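Local coordinates for protein ATP-dependent DNA helicase uvsW (Enterobacteria phage T4, PDB 2OCA) that couples ATP hydrolysis to 3'-5' unwinding of duplex DNA and catalyses branch migration of Holliday junctions during recombination-dependent repair, at residues 139-144 / 256-261; 115-120 / 494-499; 128-133 / 251-256. The protein carries 1 engineered substitution. All blocks are in the same frame, centred on the assembly; numbering follows the deposited sequence.

Contact 1 of 3, residues 139-144 / 256-261; sequences AGRSLI and FGLSGS. Engineered in segment 139-144: Arg-141 (natural residue Lys).
Arg-141 and Leu-258 carry the apolar part of this contact, running past each other in opposite directions. Arg-141 CG sits anti to the carbonyl carbon (chi1 -48°), and a bend at chi2 lays the chain along the leucine, with CD of Arg-141 3.8 Å from CB of Leu-258. CD2 of Leu-258 is 4.0 Å from both Arg-141 CD and Ile-144 CG2, so this one methyl touches both helix residues.

The flat end of Arg-141, an engineered residue replacing the natural lysine, lies against the backbone of Leu-258 to Gly-260. Ser-259 CA is 3.6 Å above the guanidinium plane of Arg-141, offset toward its rim. The 3.4 Å between Arg-141 NH2 and Gly-260 N separates two donors and is no hydrogen bond.

Further polar partners stand outside the two segments. Arg-141 forms salt bridges through NH1 to Asp-232 and through NH2 to Glu-233, while NE bonds to Leu-135 O. Ser-259 OG is hydrogen-bonded to His-235 and accepts Ser-261 N at 3.0 Å and 162°, closing an ST turn.

With the natural lysine, Gly-Lys-Ser would end the P-loop; Asp-232 to His-235 are the predicted DEAH-box motif, and Ser-259 to Ser-261 probably correspond to motif III. The chemistry implies that in this variant Arg-141 is gripped by two carboxylates and by Leu-135 O, while Ser-259 links the probable motif III to the same box.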
loop_
_atom_site.group_PDB
_atom_site.type_symbol
_atom_site.label_atom_id
_atom_site.label_comp_id
_atom_site.label_asym_id
_atom_site.label_seq_id
_atom_site.Cartn_x
_atom_site.Cartn_y
_atom_site.Cartn_z
ATOM N N ALA A 139 -0.490 -1.958 4.118
ATOM C CA ALA A 139 0.199 -1.871 2.828
ATOM C C ALA A 139 1.657 -1.535 3.092
ATOM O O ALA A 139 2.361 -1.075 2.214
ATOM C CB ALA A 139 -0.424 -0.780 1.949
ATOM N N GLY A 140 2.085 -1.760 4.326
ATOM C CA GLY A 140 3.453 -1.509 4.733
ATOM C C GLY A 140 4.263 -0.564 3.874
ATOM O O GLY A 140 4.884 -0.980 2.894
ATOM N N ARG A 141 4.266 0.713 4.244
ATOM C CA ARG A 141 5.021 1.713 3.509
ATOM C C ARG A 141 6.473 1.524 3.894
ATOM O O ARG A 141 7.384 1.892 3.159
ATOM C CB ARG A 141 4.562 3.114 3.891
ATOM C CG ARG A 141 3.067 3.302 3.871
ATOM C CD ARG A 141 2.743 4.686 3.396
ATOM N NE ARG A 141 1.499 5.192 3.961
ATOM C CZ ARG A 141 1.406 5.784 5.144
ATOM N NH1 ARG A 141 2.483 5.952 5.904
ATOM N NH2 ARG A 141 0.227 6.221 5.555
ATOM N N SER A 142 6.670 0.943 5.068
ATOM C CA SER A 142 7.998 0.657 5.583
ATOM C C SER A 142 8.853 0.022 4.482
ATOM O O SER A 142 9.943 0.498 4.167
ATOM C CB SER A 142 7.871 -0.302 6.766
ATOM O OG SER A 142 9.134 -0.707 7.237
ATOM N N LEU A 143 8.339 -1.055 3.894
ATOM C CA LEU A 143 9.044 -1.761 2.838
ATOM C C LEU A 143 9.182 -0.905 1.591
ATOM O O LEU A 143 10.172 -1.000 0.856
ATOM C CB LEU A 143 8.311 -3.048 2.480
ATOM C CG LEU A 143 8.979 -3.825 1.347
ATOM C CD1 LEU A 143 10.339 -4.328 1.813
ATOM C CD2 LEU A 143 8.080 -4.980 0.917
ATOM N N ILE A 144 8.178 -0.082 1.330
ATOM C CA ILE A 144 8.243 0.775 0.166
ATOM C C ILE A 144 9.434 1.714 0.305
ATOM O O ILE A 144 10.196 1.914 -0.648
ATOM C CB ILE A 144 6.949 1.599 0.005
ATOM C CG1 ILE A 144 5.839 0.709 -0.566
ATOM C CG2 ILE A 144 7.201 2.797 -0.887
ATOM C CD1 ILE A 144 4.497 1.422 -0.725
ATOM N N PHE A 256 9.944 11.943 -1.701
ATOM C CA PHE A 256 8.661 11.278 -1.542
ATOM C C PHE A 256 8.023 11.576 -0.201
ATOM O O PHE A 256 8.683 11.581 0.842
ATOM C CB PHE A 256 8.817 9.766 -1.660
ATOM C CG PHE A 256 9.622 9.331 -2.840
ATOM C CD1 PHE A 256 9.151 9.532 -4.136
ATOM C CD2 PHE A 256 10.872 8.748 -2.660
ATOM C CE1 PHE A 256 9.919 9.163 -5.238
ATOM C CE2 PHE A 256 11.645 8.376 -3.752
ATOM C CZ PHE A 256 11.170 8.584 -5.046
ATOM N N GLY A 257 6.724 11.834 -0.246
ATOM C CA GLY A 257 5.963 12.068 0.961
ATOM C C GLY A 257 4.967 10.927 0.913
ATOM O O GLY A 257 4.308 10.731 -0.103
ATOM N N LEU A 258 4.863 10.143 1.977
ATOM C CA LEU A 258 3.918 9.042 1.963
ATOM C C LEU A 258 2.811 9.277 2.983
ATOM O O LEU A 258 3.068 9.692 4.125
ATOM C CB LEU A 258 4.640 7.728 2.250
ATOM C CG LEU A 258 5.757 7.363 1.268
ATOM C CD1 LEU A 258 7.064 8.071 1.658
ATOM C CD2 LEU A 258 5.942 5.854 1.282
ATOM N N SER A 259 1.574 9.021 2.567
ATOM C CA SER A 259 0.437 9.219 3.446
ATOM C C SER A 259 -0.858 8.670 2.885
ATOM O O SER A 259 -1.018 8.533 1.672
ATOM C CB SER A 259 0.247 10.711 3.740
ATOM O OG SER A 259 -0.883 10.927 4.571
ATOM N N GLY A 260 -1.784 8.368 3.789
ATOM C CA GLY A 260 -3.087 7.872 3.396
ATOM C C GLY A 260 -4.147 8.751 4.033
ATOM O O GLY A 260 -5.294 8.342 4.193
ATOM N N SER A 261 -3.757 9.966 4.408
ATOM C CA SER A 261 -4.675 10.909 5.043
ATOM C C SER A 261 -4.413 12.327 4.550
ATOM O O SER A 261 -4.457 13.287 5.326
ATOM C CB SER A 261 -4.504 10.864 6.562
ATOM O OG SER A 261 -4.626 9.539 7.042
#

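Contact 2 of 3, residues 115-120 / 494-499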
loop_
_atom_site.group_PDB
_atom_site.type_symbol
_atom_site.label_atom_id
_atom_site.label_comp_id
_atom_site.label_asym_id
_atom_site.label_seq_id
_atom_site.Cartn_x
_atom_site.Cartn_y
_atom_site.Cartn_z
ATOM N N HIS A 115 3.874 -6.682 -2.385
ATOM C CA HIS A 115 2.565 -6.764 -2.999
ATOM C C HIS A 115 2.584 -5.905 -4.260
ATOM O O HIS A 115 3.496 -5.094 -4.454
ATOM C CB HIS A 115 1.507 -6.275 -2.018
ATOM C CG HIS A 115 1.523 -7.009 -0.712
ATOM N ND1 HIS A 115 1.617 -8.383 -0.633
ATOM C CD2 HIS A 115 1.446 -6.563 0.563
ATOM C CE1 HIS A 115 1.601 -8.751 0.636
ATOM N NE2 HIS A 115 1.497 -7.667 1.382
ATOM N N TRP A 116 1.587 -6.077 -5.124
ATOM C CA TRP A 116 1.557 -5.312 -6.365
ATOM C C TRP A 116 1.523 -3.806 -6.125
ATOM O O TRP A 116 2.271 -3.062 -6.757
ATOM C CB TRP A 116 0.363 -5.724 -7.243
ATOM C CG TRP A 116 -0.974 -5.308 -6.712
ATOM C CD1 TRP A 116 -1.787 -6.021 -5.871
ATOM C CD2 TRP A 116 -1.630 -4.053 -6.929
ATOM N NE1 TRP A 116 -2.900 -5.285 -5.549
ATOM C CE2 TRP A 116 -2.830 -4.072 -6.183
ATOM C CE3 TRP A 116 -1.316 -2.911 -7.677
ATOM C CZ2 TRP A 116 -3.718 -2.987 -6.162
ATOM C CZ3 TRP A 116 -2.198 -1.835 -7.654
ATOM C CH2 TRP A 116 -3.385 -1.882 -6.901
ATOM N N TYR A 117 0.672 -3.357 -5.206
ATOM C CA TYR A 117 0.560 -1.931 -4.936
ATOM C C TYR A 117 1.842 -1.341 -4.361
ATOM O O TYR A 117 2.102 -0.150 -4.506
ATOM C CB TYR A 117 -0.647 -1.645 -4.027
ATOM C CG TYR A 117 -0.699 -2.413 -2.724
ATOM C CD1 TYR A 117 0.128 -2.066 -1.649
ATOM C CD2 TYR A 117 -1.586 -3.488 -2.559
ATOM C CE1 TYR A 117 0.074 -2.771 -0.438
ATOM C CE2 TYR A 117 -1.648 -4.201 -1.352
ATOM C CZ TYR A 117 -0.814 -3.839 -0.296
ATOM O OH TYR A 117 -0.851 -4.548 0.890
ATOM N N GLN A 118 2.659 -2.178 -3.731
ATOM C CA GLN A 118 3.921 -1.710 -3.174
ATOM C C GLN A 118 4.935 -1.527 -4.294
ATOM O O GLN A 118 5.679 -0.549 -4.314
ATOM C CB GLN A 118 4.465 -2.708 -2.151
ATOM C CG GLN A 118 3.534 -2.951 -0.976
ATOM C CD GLN A 118 4.187 -3.768 0.105
ATOM O OE1 GLN A 118 4.712 -4.848 -0.155
ATOM N NE2 GLN A 118 4.164 -3.259 1.328
ATOM N N LYS A 119 4.955 -2.470 -5.230
ATOM C CA LYS A 119 5.876 -2.401 -6.358
ATOM C C LYS A 119 5.532 -1.245 -7.287
ATOM O O LYS A 119 6.420 -0.551 -7.777
ATOM C CB LYS A 119 5.863 -3.719 -7.127
ATOM C CG LYS A 119 6.238 -4.897 -6.253
ATOM C CD LYS A 119 6.554 -6.133 -7.048
ATOM C CE LYS A 119 5.317 -6.855 -7.510
ATOM N NZ LYS A 119 5.746 -8.093 -8.221
ATOM N N ASP A 120 4.246 -1.026 -7.525
ATOM C CA ASP A 120 3.832 0.072 -8.388
ATOM C C ASP A 120 4.183 1.426 -7.767
ATOM O O ASP A 120 4.506 2.375 -8.481
ATOM C CB ASP A 120 2.332 -0.011 -8.671
ATOM C CG ASP A 120 1.997 -1.058 -9.720
ATOM O OD1 ASP A 120 0.800 -1.387 -9.886
ATOM O OD2 ASP A 120 2.937 -1.546 -10.387
ATOM N N ASN A 494 -6.812 -7.298 -8.088
ATOM C CA ASN A 494 -6.167 -6.774 -6.891
ATOM C C ASN A 494 -5.940 -7.949 -5.935
ATOM O O ASN A 494 -6.751 -8.180 -5.029
ATOM C CB ASN A 494 -7.082 -5.719 -6.246
ATOM C CG ASN A 494 -6.571 -5.223 -4.895
ATOM O OD1 ASN A 494 -5.503 -5.616 -4.431
ATOM N ND2 ASN A 494 -7.343 -4.352 -4.260
ATOM N N TYR A 495 -4.849 -8.694 -6.131
ATOM C CA TYR A 495 -4.585 -9.838 -5.269
ATOM C C TYR A 495 -3.262 -9.822 -4.511
ATOM O O TYR A 495 -2.265 -9.257 -4.954
ATOM C CB TYR A 495 -4.681 -11.135 -6.065
ATOM C CG TYR A 495 -3.470 -11.403 -6.903
ATOM C CD1 TYR A 495 -3.188 -10.616 -8.016
ATOM C CD2 TYR A 495 -2.574 -12.418 -6.558
ATOM C CE1 TYR A 495 -2.037 -10.821 -8.772
ATOM C CE2 TYR A 495 -1.422 -12.637 -7.301
ATOM C CZ TYR A 495 -1.158 -11.832 -8.409
ATOM O OH TYR A 495 -0.011 -12.030 -9.146
ATOM N N VAL A 496 -3.281 -10.492 -3.368
ATOM C CA VAL A 496 -2.146 -10.605 -2.468
ATOM C C VAL A 496 -1.976 -12.069 -2.061
ATOM O O VAL A 496 -2.938 -12.837 -2.073
ATOM C CB VAL A 496 -2.409 -9.775 -1.205
ATOM C CG1 VAL A 496 -1.250 -9.889 -0.258
ATOM C CG2 VAL A 496 -2.665 -8.328 -1.586
ATOM N N MET A 497 -0.765 -12.461 -1.690
ATOM C CA MET A 497 -0.540 -13.841 -1.288
ATOM C C MET A 497 0.026 -13.929 0.108
ATOM O O MET A 497 0.857 -13.121 0.496
ATOM C CB MET A 497 0.398 -14.520 -2.272
ATOM C CG MET A 497 -0.141 -14.482 -3.679
ATOM S SD MET A 497 1.016 -15.075 -4.895
ATOM C CE MET A 497 1.675 -13.513 -5.571
ATOM N N LYS A 498 -0.445 -14.908 0.871
ATOM C CA LYS A 498 0.020 -15.104 2.238
ATOM C C LYS A 498 0.197 -16.588 2.479
ATOM O O LYS A 498 -0.540 -17.402 1.930
ATOM C CB LYS A 498 -0.997 -14.557 3.243
ATOM C CG LYS A 498 -1.396 -13.100 3.040
ATOM C CD LYS A 498 -2.397 -12.658 4.106
ATOM C CE LYS A 498 -2.731 -11.175 3.996
ATOM N NZ LYS A 498 -3.647 -10.730 5.087
ATOM N N THR A 499 1.178 -16.935 3.300
ATOM C CA THR A 499 1.437 -18.322 3.637
ATOM C C THR A 499 1.194 -18.497 5.120
ATOM O O THR A 499 1.531 -17.628 5.921
ATOM C CB THR A 499 2.866 -18.712 3.348
ATOM O OG1 THR A 499 3.136 -18.490 1.962
ATOM C CG2 THR A 499 3.082 -20.176 3.674
HETATM O O HOH W 1 0.898 -9.282 -5.438
#
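Trp-116 and Asn-494 meet where the two RecA-like domains of the helicase face each other: helix 116-128 belongs to the first domain, and strand 495-501 lies at one border of the parallel sheet in the second. Along the first segment, His-115 comes first, as the N-cap residue of the helix. The CA of His-115 is 6.1 Å from the CA of Val-496, the closest such pair across the contact, but the detailed fit of these two side chains is doubtful in the model. Met-497 O lies at the edge of the imidazole, near its plane.

Trp-116 supplies the direct hydrogen bond. Its CG sits between the backbone N and the carbonyl carbon (chi1 70°), which turns the pyrrole edge of the indole to the strand. Trp-116 NE1 donates to Asn-494 OD1 at 2.9 Å, with an N-H...O angle of 151°. The acceptor is in the indole plane, whereas the donor lies well above the amide plane; ring and amide planes are 81° apart. CD1 of Trp-116, on the same edge, is 3.4 Å from Tyr-495 O. A water adds a second link: it donates to Tyr-495 O and accepts a weak bond from Trp-116 N.

Tyr-117 adds a light apolar touch, its CE2 being 4.3 Å from Val-496 CG2; its CB covers one face of the Trp-116 indole.

Gln-118 makes no contact with the strand and bonds within the first domain. Its NE2 bonds to Ala-139 O in the predicted ATP site, consistent with the Q-motif glutamine of related helicases. The other amide atom, Gln-118 OE1, accepts the backbone N of His-115 at 3.0 Å.

Contact 3 of 3, residues 128-133 / 251-256; sequences NRRRIL and NCMFKF
Strands 130-134 and 254-259 are parallel neighbours in the seven-stranded sheet of the first RecA-like domain, the former leading into the P-loop. The axes of 130-133 and 254-256 approach to 4.8 Å, at 16° to each other. Their register is set by two bonds, both made by Lys-255: its N donates to Arg-129 O at 3.0 Å, and its O accepts Arg-131 N, also at 3.0 Å. CA-H...O contacts accompany these, such as Phe-256 CA to Arg-131 O at 3.2 Å.

Arg-129 and Arg-130 lie beside Met-253, and Arg-130 has a cation-pi partner in Phe-62. Arg-129, which leaves the preceding helix with positive phi (69°), reaches across to both Met-253 and Phe-254. Its CG lies over the face of the Phe-254 ring, 4.2 Å from the centroid, in a CH-pi contact. The sulfur of Met-253 stands 3.6 Å above the centre of the Arg-129 guanidinium. With CG anti to its backbone N (chi1 -176°) and a bend at the last torsion, Met-253 crosses the arginine at a slant, bringing SD over that group.

On the face bearing Arg-131 and Phe-256, the Phe-256 ring presents an edge to Arg-131 O, in its own plane, and Leu-133 CD1 packs loosely on its CB.

Arg-129 has its main polar partners elsewhere, in salt bridges to Glu-87 and Glu-89, while Phe-254 meets Tyr-156 edge to face. The chemistry implies a division of labour: backbone hydrogen bonds fix the strand pairing, while the buried Arg-129 is packed by sulfur and aromatic ring and probably charge-balanced by the two glutamates.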
loop_
_atom_site.group_PDB
_atom_site.type_symbol
_atom_site.label_atom_id
_atom_site.label_comp_id
_atom_site.label_asym_id
_atom_site.label_seq_id
_atom_site.Cartn_x
_atom_site.Cartn_y
_atom_site.Cartn_z
ATOM N N ASN A 128 9.661 8.690 -11.764
ATOM C CA ASN A 128 9.336 10.107 -11.726
ATOM C C ASN A 128 10.136 10.955 -10.751
ATOM O O ASN A 128 9.957 12.168 -10.688
ATOM C CB ASN A 128 7.842 10.249 -11.472
ATOM C CG ASN A 128 7.023 9.600 -12.566
ATOM O OD1 ASN A 128 7.061 10.027 -13.720
ATOM N ND2 ASN A 128 6.294 8.554 -12.218
ATOM N N ARG A 129 11.016 10.314 -9.996
ATOM C CA ARG A 129 11.879 11.005 -9.042
ATOM C C ARG A 129 11.203 11.620 -7.814
ATOM O O ARG A 129 11.695 11.460 -6.693
ATOM C CB ARG A 129 12.698 12.089 -9.757
ATOM C CG ARG A 129 14.066 11.637 -10.288
ATOM C CD ARG A 129 13.974 10.858 -11.583
ATOM N NE ARG A 129 15.295 10.470 -12.089
ATOM C CZ ARG A 129 16.134 11.278 -12.734
ATOM N NH1 ARG A 129 15.802 12.542 -12.969
ATOM N NH2 ARG A 129 17.315 10.824 -13.135
ATOM N N ARG A 130 10.099 12.332 -8.004
ATOM C CA ARG A 130 9.429 12.943 -6.865
ATOM C C ARG A 130 7.935 12.766 -6.956
ATOM O O ARG A 130 7.320 13.081 -7.971
ATOM C CB ARG A 130 9.803 14.423 -6.743
ATOM C CG ARG A 130 9.549 15.264 -7.964
ATOM C CD ARG A 130 10.455 16.494 -7.953
ATOM N NE ARG A 130 11.849 16.195 -8.316
ATOM C CZ ARG A 130 12.239 15.791 -9.528
ATOM N NH1 ARG A 130 11.346 15.630 -10.499
ATOM N NH2 ARG A 130 13.524 15.560 -9.780
ATOM N N ARG A 131 7.348 12.267 -5.876
ATOM C CA ARG A 131 5.926 12.001 -5.869
ATOM C C ARG A 131 5.378 11.840 -4.441
ATOM O O ARG A 131 6.114 11.542 -3.499
ATOM C CB ARG A 131 5.696 10.715 -6.674
ATOM C CG ARG A 131 4.300 10.511 -7.189
ATOM C CD ARG A 131 4.257 10.511 -8.712
ATOM N NE ARG A 131 4.907 11.701 -9.240
ATOM C CZ ARG A 131 4.921 12.061 -10.519
ATOM N NH1 ARG A 131 4.309 11.320 -11.436
ATOM N NH2 ARG A 131 5.562 13.167 -10.875
ATOM N N ILE A 132 4.083 12.069 -4.280
ATOM C CA ILE A 132 3.433 11.877 -2.992
ATOM C C ILE A 132 2.784 10.507 -3.163
ATOM O O ILE A 132 1.927 10.321 -4.031
ATOM C CB ILE A 132 2.335 12.928 -2.739
ATOM C CG1 ILE A 132 2.972 14.262 -2.372
ATOM C CG2 ILE A 132 1.386 12.449 -1.646
ATOM C CD1 ILE A 132 1.976 15.377 -2.205
ATOM N N LEU A 133 3.211 9.539 -2.364
ATOM C CA LEU A 133 2.666 8.200 -2.473
ATOM C C LEU A 133 1.497 8.059 -1.541
ATOM O O LEU A 133 1.655 7.995 -0.330
ATOM C CB LEU A 133 3.745 7.165 -2.168
ATOM C CG LEU A 133 4.901 7.254 -3.170
ATOM C CD1 LEU A 133 6.069 6.410 -2.703
ATOM C CD2 LEU A 133 4.410 6.804 -4.534
ATOM N N ASN A 251 20.157 19.273 -3.843
ATOM C CA ASN A 251 20.685 18.192 -4.679
ATOM C C ASN A 251 19.845 16.956 -4.496
ATOM O O ASN A 251 20.215 15.875 -4.945
ATOM C CB ASN A 251 22.108 17.833 -4.295
ATOM C CG ASN A 251 23.027 19.000 -4.346
ATOM O OD1 ASN A 251 23.074 19.722 -5.343
ATOM N ND2 ASN A 251 23.781 19.202 -3.266
ATOM N N CYS A 252 18.718 17.124 -3.819
ATOM C CA CYS A 252 17.811 16.027 -3.536
ATOM C C CYS A 252 16.931 15.750 -4.741
ATOM O O CYS A 252 15.779 16.180 -4.809
ATOM C CB CYS A 252 16.956 16.371 -2.321
ATOM S SG CYS A 252 16.383 14.939 -1.446
ATOM N N MET A 253 17.504 15.016 -5.685
ATOM C CA MET A 253 16.839 14.632 -6.915
ATOM C C MET A 253 15.579 13.786 -6.689
ATOM O O MET A 253 14.652 13.854 -7.482
ATOM C CB MET A 253 17.820 13.856 -7.787
ATOM C CG MET A 253 17.269 13.477 -9.143
ATOM S SD MET A 253 18.338 12.285 -9.943
ATOM C CE MET A 253 19.661 13.366 -10.506
ATOM N N PHE A 254 15.560 12.991 -5.616
ATOM C CA PHE A 254 14.424 12.119 -5.274
ATOM C C PHE A 254 13.718 12.583 -3.994
ATOM O O PHE A 254 14.354 12.735 -2.950
ATOM C CB PHE A 254 14.894 10.680 -5.031
ATOM C CG PHE A 254 15.363 9.961 -6.257
ATOM C CD1 PHE A 254 14.465 9.267 -7.061
ATOM C CD2 PHE A 254 16.720 9.933 -6.582
ATOM C CE1 PHE A 254 14.912 8.543 -8.176
ATOM C CE2 PHE A 254 17.181 9.220 -7.691
ATOM C CZ PHE A 254 16.272 8.518 -8.492
ATOM N N LYS A 255 12.404 12.778 -4.065
ATOM C CA LYS A 255 11.640 13.208 -2.897
ATOM C C LYS A 255 10.271 12.536 -2.844
ATOM O O LYS A 255 9.519 12.563 -3.814
ATOM C CB LYS A 255 11.448 14.723 -2.912
ATOM C CG LYS A 255 12.707 15.561 -2.712
ATOM C CD LYS A 255 12.328 17.051 -2.652
ATOM C CE LYS A 255 13.541 17.954 -2.562
ATOM N NZ LYS A 255 13.152 19.395 -2.569
ATOM N N PHE A 256 9.944 11.943 -1.701
ATOM C CA PHE A 256 8.661 11.278 -1.542
ATOM C C PHE A 256 8.023 11.576 -0.201
ATOM O O PHE A 256 8.683 11.581 0.842
ATOM C CB PHE A 256 8.817 9.766 -1.660
ATOM C CG PHE A 256 9.622 9.331 -2.840
ATOM C CD1 PHE A 256 9.151 9.532 -4.136
ATOM C CD2 PHE A 256 10.872 8.748 -2.660
ATOM C CE1 PHE A 256 9.919 9.163 -5.238
ATOM C CE2 PHE A 256 11.645 8.376 -3.752
ATOM C CZ PHE A 256 11.170 8.584 -5.046
#

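Contacts 1 and 3 lie within the first RecA-like domain, their centres 13 Å apart, and share Phe-256 on strand 254-259. Contact 3 pairs that strand with strand 130-134; the chain then passes through the P-loop into helix 141-155, which contact 1 sets against the far end of the same strand. Their segments alternate along the sequence. Contact 2, with its centre 14 Å from contact 1 and 23 Å from contact 3, closes a much longer loop that encloses both, and it alone reaches the second domain. Gln-118 and Tyr-117 touch Ala-139, placing the interdomain contact beside the predicted nucleotide site, consistent with coupling of ATP turnover to domain movement.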